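Local coordinates for MPN domain-containing protein (Archaeoglobus fulgidus, PDB 1OI0), which probably acts as a zinc metallopeptidase of the JAB1/MPN family, whose relatives include deubiquitinating enzymes of the proteasome, at residues P79-E82 and D83-L86; I6-G9 and L10-T13. All coordinates share one frame; numbering follows the deposited sequence.

In the fold
Both interactions are first turns of helices, each begun by a serine whose hydroxyl caps a backbone N-H three residues on: Ser80 in interaction 1, Ser7 in interaction 2. Interaction 1 opens helix 81-89 and carries zinc on Asp83, with His70 and His72 of strand 64-72 as the other protein ligands and tris-hydroxymethyl-methyl-ammonium (tris) bound alongside. Interaction 2 opens helix 8-21 and lies away from that site, its apolar side chains meeting strands 36-42 and 119-120. The two lie on opposite sides of the chain's centre, with their own centres 23 Å apart and nearest atoms about 15 Å apart, so they do not touch.

Interaction 1: residues P79-E82 and D83-L86; sequences PSEE and DLSL. With ZN (zinc ion), chain E; 144 (tris-hydroxymethyl-methyl-ammonium), chain F.
Ser80 and Asp83 grip each other at the start of helix 81-89. The backbone N of Asp83 gives a hydrogen bond to Ser80 OG at 3.2 Å, and the backbone N of Ser80 returns a weak one to Asp83 OD2 at 3.4 Å. This reciprocal pair is a capping box. Asp83 CG stands beside its own backbone N, anti to the carbonyl carbon (chi1 -73°), which carries the carboxylate back over the N-terminal turn, where both oxygens bind zinc, OD1 at 2.4 Å and OD2 at 2.2 Å. OD2 thus serves cap and metal at once; the two zinc bonds chiefly fix the carboxylate's rotation, and the weak bond from Ser80 N adds a little. His70 and His72 of the preceding strand supply the other protein ligands, so the metal sits at the junction of strand and helix in the beta-alpha-beta unit formed by 64-72, 81-89 and 93-98. The pattern His70-x-His72, Ser80 and Asp83 is the JAMM signature of JAB1/MPN metalloproteases.

The close-packed side is formed by Pro79, packed against Asp83 and Leu84. Pro79 CB rests 3.8 Å from Asp83 CB and 3.9 Å from Leu84 CD1, its ring crossing the leucine obliquely, while Pro79 and Asp83 also meet Ile96 of strand 93-98. Helical bonds begin with Leu84 N to Ser80 O. Glu82 O receives both Leu86 N and Ser85 OG, the hydroxyl folding back to 2.6 Å.

The outer side is looser. Glu81 and Glu82 are exposed. The Glu82 chain bends at chi2 (72°), bringing OE1 near tris, whose O4 makes a weak hydrogen bond to it and a shorter one with Ser80 OG at 2.6 Å. Tris O2 binds the zinc directly, beside the aspartate and the two histidines, and Glu25 also hydrogen-bonds to tris.

Interaction 2: residues I6-G9 and L10-T13; sequences ISRG and LLKT
Backbone bonds from Leu11 N to Ser7 O at 3.2 Å and from Lys12 N to Arg8 O at 3.0 Å wind the chain from the end of strand 5-6 into helix 8-21, with Ser7 as the N-cap of the first turn. Leu10 N is held by Ser7 OG at 3.0 Å and, weakly, by Ser7 O. With chi1 at 69°, Ser7 OG lies between its backbone N and carbonyl carbon, which places it to accept from Leu10 N. Gly9 O accepts two bonds, from Thr13 N at 3.1 Å and Thr13 OG1 at 2.9 Å, which arrive from opposite faces of the carbonyl plane.

This strand-to-helix turn sets its apolar side against the sheet: Ile6 and Leu10 meet Met37 of strand 36-42, and Ile6 and Leu11 meet Val120. Ile6, fully extended through CD1, crosses both leucines at about a right angle. Its CD1 presses on Leu11 CD2 at 3.5 Å, tighter than usual for carbons, while CG1 meets Leu10 CD2 at 4.1 Å. On the exposed side, Arg8 bends at chi2 and chi3, laying one face of its guanidinium over Leu11 CD1, 4.0 Å from NH1.

Interaction 1: residues P79-E82 and D83-L86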
ATOM      1  N   PRO A  79       7.343   6.300  -6.766  1.00 21.96           N
ATOM      2  CA  PRO A  79       8.365   5.477  -6.116  1.00 20.85           C
ATOM      3  C   PRO A  79       9.778   5.947  -6.433  1.00 21.47           C
ATOM      4  O   PRO A  79      10.035   6.522  -7.493  1.00 21.19           O
ATOM      5  CB  PRO A  79       8.085   4.082  -6.670  1.00 21.61           C
ATOM      6  CG  PRO A  79       7.612   4.376  -8.060  1.00 24.16           C
ATOM      7  CD  PRO A  79       6.712   5.578  -7.886  1.00 23.30           C
ATOM      8  N   SER A  80      10.685   5.718  -5.493  1.00 20.75           N
ATOM      9  CA  SER A  80      12.086   6.074  -5.673  1.00 21.27           C
ATOM     10  C   SER A  80      12.797   4.788  -6.070  1.00 22.04           C
ATOM     11  O   SER A  80      12.174   3.728  -6.131  1.00 19.24           O
ATOM     12  CB  SER A  80      12.677   6.570  -4.362  1.00 21.34           C
ATOM     13  OG  SER A  80      12.680   5.516  -3.416  1.00 19.11           O
ATOM     14  N   GLU A  81      14.096   4.875  -6.332  1.00 23.08           N
ATOM     15  CA  GLU A  81      14.871   3.697  -6.693  1.00 23.36           C
ATOM     16  C   GLU A  81      14.834   2.728  -5.516  1.00 19.80           C
ATOM     17  O   GLU A  81      14.761   1.512  -5.701  1.00 21.68           O
ATOM     18  CB  GLU A  81      16.324   4.079  -6.992  1.00 26.40           C
ATOM     19  CG  GLU A  81      16.515   4.953  -8.219  1.00 34.33           C
ATOM     20  CD  GLU A  81      15.979   4.310  -9.479  1.00 37.52           C
ATOM     21  OE1 GLU A  81      16.237   3.107  -9.692  1.00 41.51           O
ATOM     22  OE2 GLU A  81      15.307   5.010 -10.264  1.00 43.27           O
ATOM     23  N   GLU A  82      14.884   3.279  -4.306  1.00 20.37           N
ATOM     24  CA  GLU A  82      14.844   2.474  -3.092  1.00 20.00           C
ATOM     25  C   GLU A  82      13.541   1.691  -3.031  1.00 20.73           C
ATOM     26  O   GLU A  82      13.531   0.517  -2.671  1.00 18.41           O
ATOM     27  CB  GLU A  82      14.958   3.357  -1.843  1.00 20.23           C
ATOM     28  CG  GLU A  82      16.337   3.948  -1.577  1.00 26.95           C
ATOM     29  CD  GLU A  82      16.713   5.051  -2.547  1.00 31.41           C
ATOM     30  OE1 GLU A  82      15.826   5.542  -3.279  1.00 31.10           O
ATOM     31  OE2 GLU A  82      17.901   5.442  -2.564  1.00 35.70           O
ATOM     32  N   ASP A  83      12.439   2.345  -3.383  1.00 16.79           N
ATOM     33  CA  ASP A  83      11.145   1.679  -3.358  1.00 18.08           C
ATOM     34  C   ASP A  83      11.123   0.512  -4.329  1.00 16.53           C
ATOM     35  O   ASP A  83      10.614  -0.561  -4.009  1.00 19.20           O
ATOM     36  CB  ASP A  83      10.025   2.658  -3.706  1.00 14.93           C
ATOM     37  CG  ASP A  83       9.739   3.638  -2.585  1.00 15.57           C
ATOM     38  OD1 ASP A  83      10.269   3.452  -1.467  1.00 15.52           O
ATOM     39  OD2 ASP A  83       8.973   4.593  -2.826  1.00 14.98           O
ATOM     40  N   LEU A  84      11.680   0.724  -5.513  1.00 17.47           N
ATOM     41  CA  LEU A  84      11.717  -0.333  -6.511  1.00 15.98           C
ATOM     42  C   LEU A  84      12.423  -1.569  -5.964  1.00 19.27           C
ATOM     43  O   LEU A  84      12.002  -2.692  -6.235  1.00 18.89           O
ATOM     44  CB  LEU A  84      12.406   0.161  -7.786  1.00 19.61           C
ATOM     45  CG  LEU A  84      11.477   0.572  -8.936  1.00 27.92           C
ATOM     46  CD1 LEU A  84      10.326   1.427  -8.430  1.00 25.65           C
ATOM     47  CD2 LEU A  84      12.284   1.309  -9.997  1.00 29.02           C
ATOM     48  N   SER A  85      13.482  -1.373  -5.183  1.00 16.56           N
ATOM     49  CA  SER A  85      14.203  -2.509  -4.617  1.00 18.96           C
ATOM     50  C   SER A  85      13.348  -3.222  -3.569  1.00 23.21           C
ATOM     51  O   SER A  85      13.496  -4.425  -3.350  1.00 29.61           O
ATOM     52  CB  SER A  85      15.542  -2.064  -4.006  1.00 20.40           C
ATOM     53  OG  SER A  85      15.360  -1.263  -2.852  1.00 24.80           O
ATOM     54  N   LEU A  86      12.459  -2.475  -2.918  1.00 18.97           N
ATOM     55  CA  LEU A  86      11.563  -3.049  -1.921  1.00 20.19           C
ATOM     56  C   LEU A  86      10.490  -3.869  -2.644  1.00 20.29           C
ATOM     57  O   LEU A  86      10.184  -4.999  -2.259  1.00 23.62           O
ATOM     58  CB  LEU A  86      10.885  -1.939  -1.106  1.00 17.77           C
ATOM     59  CG  LEU A  86       9.709  -2.401  -0.233  1.00 20.55           C
ATOM     60  CD1 LEU A  86      10.221  -3.294   0.895  1.00 21.46           C
ATOM     61  CD2 LEU A  86       8.976  -1.197   0.338  1.00 21.77           C
TER
HETATM   62 ZN    ZN E 201       8.919   5.321  -0.783  1.00 17.89          ZN
HETATM   63  C1  144 F 202      10.884   6.931  -1.430  1.00 16.54           C
HETATM   64  N   144 F 202      11.509   7.178  -0.136  1.00 24.61           N
HETATM   65  C2  144 F 202      11.231   6.011   0.761  1.00 23.64           C
HETATM   66  O2  144 F 202      10.102   5.387   1.165  1.00 19.12           O
HETATM   67  C3  144 F 202      10.945   8.505   0.347  1.00 26.10           C
HETATM   68  O3  144 F 202      11.452   8.921   1.628  1.00 27.90           O
HETATM   69  C4  144 F 202      12.963   7.220  -0.412  1.00 25.40           C
HETATM   70  O4  144 F 202      13.842   6.163  -1.221  1.00 25.13           O

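Interaction 2: residues I6-G9 and L10-T13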
ATOM      1  N   ILE A   6      -9.131  -3.737  -3.783  1.00 20.88           N
ATOM      2  CA  ILE A   6      -8.858  -3.291  -2.426  1.00 20.17           C
ATOM      3  C   ILE A   6     -10.160  -2.747  -1.865  1.00 20.82           C
ATOM      4  O   ILE A   6     -10.906  -2.063  -2.566  1.00 23.11           O
ATOM      5  CB  ILE A   6      -7.762  -2.194  -2.385  1.00 19.50           C
ATOM      6  CG1 ILE A   6      -7.453  -1.837  -0.929  1.00 20.74           C
ATOM      7  CG2 ILE A   6      -8.205  -0.959  -3.172  1.00 19.01           C
ATOM      8  CD1 ILE A   6      -6.235  -0.945  -0.761  1.00 20.13           C
ATOM      9  N   SER A   7     -10.447  -3.067  -0.609  1.00 22.34           N
ATOM     10  CA  SER A   7     -11.670  -2.594   0.011  1.00 23.72           C
ATOM     11  C   SER A   7     -11.516  -1.129   0.389  1.00 24.87           C
ATOM     12  O   SER A   7     -10.423  -0.678   0.735  1.00 24.95           O
ATOM     13  CB  SER A   7     -11.992  -3.419   1.259  1.00 23.77           C
ATOM     14  OG  SER A   7     -11.057  -3.171   2.296  1.00 26.66           O
ATOM     15  N   ARG A   8     -12.608  -0.381   0.307  1.00 25.81           N
ATOM     16  CA  ARG A   8     -12.572   1.031   0.661  1.00 27.45           C
ATOM     17  C   ARG A   8     -12.221   1.135   2.140  1.00 25.73           C
ATOM     18  O   ARG A   8     -11.597   2.100   2.577  1.00 27.59           O
ATOM     19  CB  ARG A   8     -13.933   1.683   0.404  1.00 28.16           C
ATOM     20  CG  ARG A   8     -14.029   3.127   0.874  1.00 32.97           C
ATOM     21  CD  ARG A   8     -13.080   4.033   0.107  1.00 37.43           C
ATOM     22  NE  ARG A   8     -13.404   4.084  -1.316  1.00 40.48           N
ATOM     23  CZ  ARG A   8     -12.737   4.807  -2.211  1.00 40.96           C
ATOM     24  NH1 ARG A   8     -11.702   5.545  -1.833  1.00 41.69           N
ATOM     25  NH2 ARG A   8     -13.101   4.791  -3.486  1.00 42.74           N
ATOM     26  N   GLY A   9     -12.624   0.122   2.902  1.00 26.04           N
ATOM     27  CA  GLY A   9     -12.348   0.107   4.326  1.00 26.24           C
ATOM     28  C   GLY A   9     -10.865   0.033   4.619  1.00 25.22           C
ATOM     29  O   GLY A   9     -10.382   0.664   5.559  1.00 27.23           O
ATOM     30  N   LEU A  10     -10.138  -0.743   3.821  1.00 24.63           N
ATOM     31  CA  LEU A  10      -8.699  -0.877   4.018  1.00 20.78           C
ATOM     32  C   LEU A  10      -7.984   0.407   3.614  1.00 22.55           C
ATOM     33  O   LEU A  10      -7.017   0.808   4.262  1.00 20.30           O
ATOM     34  CB  LEU A  10      -8.145  -2.052   3.208  1.00 22.32           C
ATOM     35  CG  LEU A  10      -6.671  -2.364   3.489  1.00 22.19           C
ATOM     36  CD1 LEU A  10      -6.529  -2.779   4.945  1.00 24.67           C
ATOM     37  CD2 LEU A  10      -6.168  -3.474   2.571  1.00 22.70           C
ATOM     38  N   LEU A  11      -8.450   1.046   2.544  1.00 21.64           N
ATOM     39  CA  LEU A  11      -7.844   2.294   2.091  1.00 23.74           C
ATOM     40  C   LEU A  11      -7.984   3.352   3.177  1.00 25.16           C
ATOM     41  O   LEU A  11      -7.046   4.107   3.452  1.00 23.07           O
ATOM     42  CB  LEU A  11      -8.513   2.790   0.807  1.00 26.10           C
ATOM     43  CG  LEU A  11      -8.026   2.197  -0.516  1.00 26.68           C
ATOM     44  CD1 LEU A  11      -8.841   2.777  -1.662  1.00 27.83           C
ATOM     45  CD2 LEU A  11      -6.547   2.508  -0.706  1.00 28.40           C
ATOM     46  N   LYS A  12      -9.161   3.404   3.795  1.00 24.16           N
ATOM     47  CA  LYS A  12      -9.403   4.369   4.856  1.00 25.72           C
ATOM     48  C   LYS A  12      -8.457   4.078   6.014  1.00 24.51           C
ATOM     49  O   LYS A  12      -7.849   4.986   6.574  1.00 25.79           O
ATOM     50  CB  LYS A  12     -10.855   4.292   5.337  1.00 28.75           C
ATOM     51  CG  LYS A  12     -11.185   5.306   6.420  1.00 35.20           C
ATOM     52  CD  LYS A  12     -12.624   5.185   6.892  1.00 41.47           C
ATOM     53  CE  LYS A  12     -12.927   6.214   7.974  1.00 44.15           C
ATOM     54  NZ  LYS A  12     -14.309   6.069   8.509  1.00 46.72           N
ATOM     55  N   THR A  13      -8.334   2.802   6.366  1.00 23.10           N
ATOM     56  CA  THR A  13      -7.454   2.386   7.450  1.00 25.03           C
ATOM     57  C   THR A  13      -6.016   2.794   7.143  1.00 22.48           C
ATOM     58  O   THR A  13      -5.313   3.333   8.000  1.00 21.50           O
ATOM     59  CB  THR A  13      -7.512   0.858   7.645  1.00 24.40           C
ATOM     60  OG1 THR A  13      -8.842   0.479   8.022  1.00 28.50           O
ATOM     61  CG2 THR A  13      -6.536   0.411   8.726  1.00 26.97           C
TER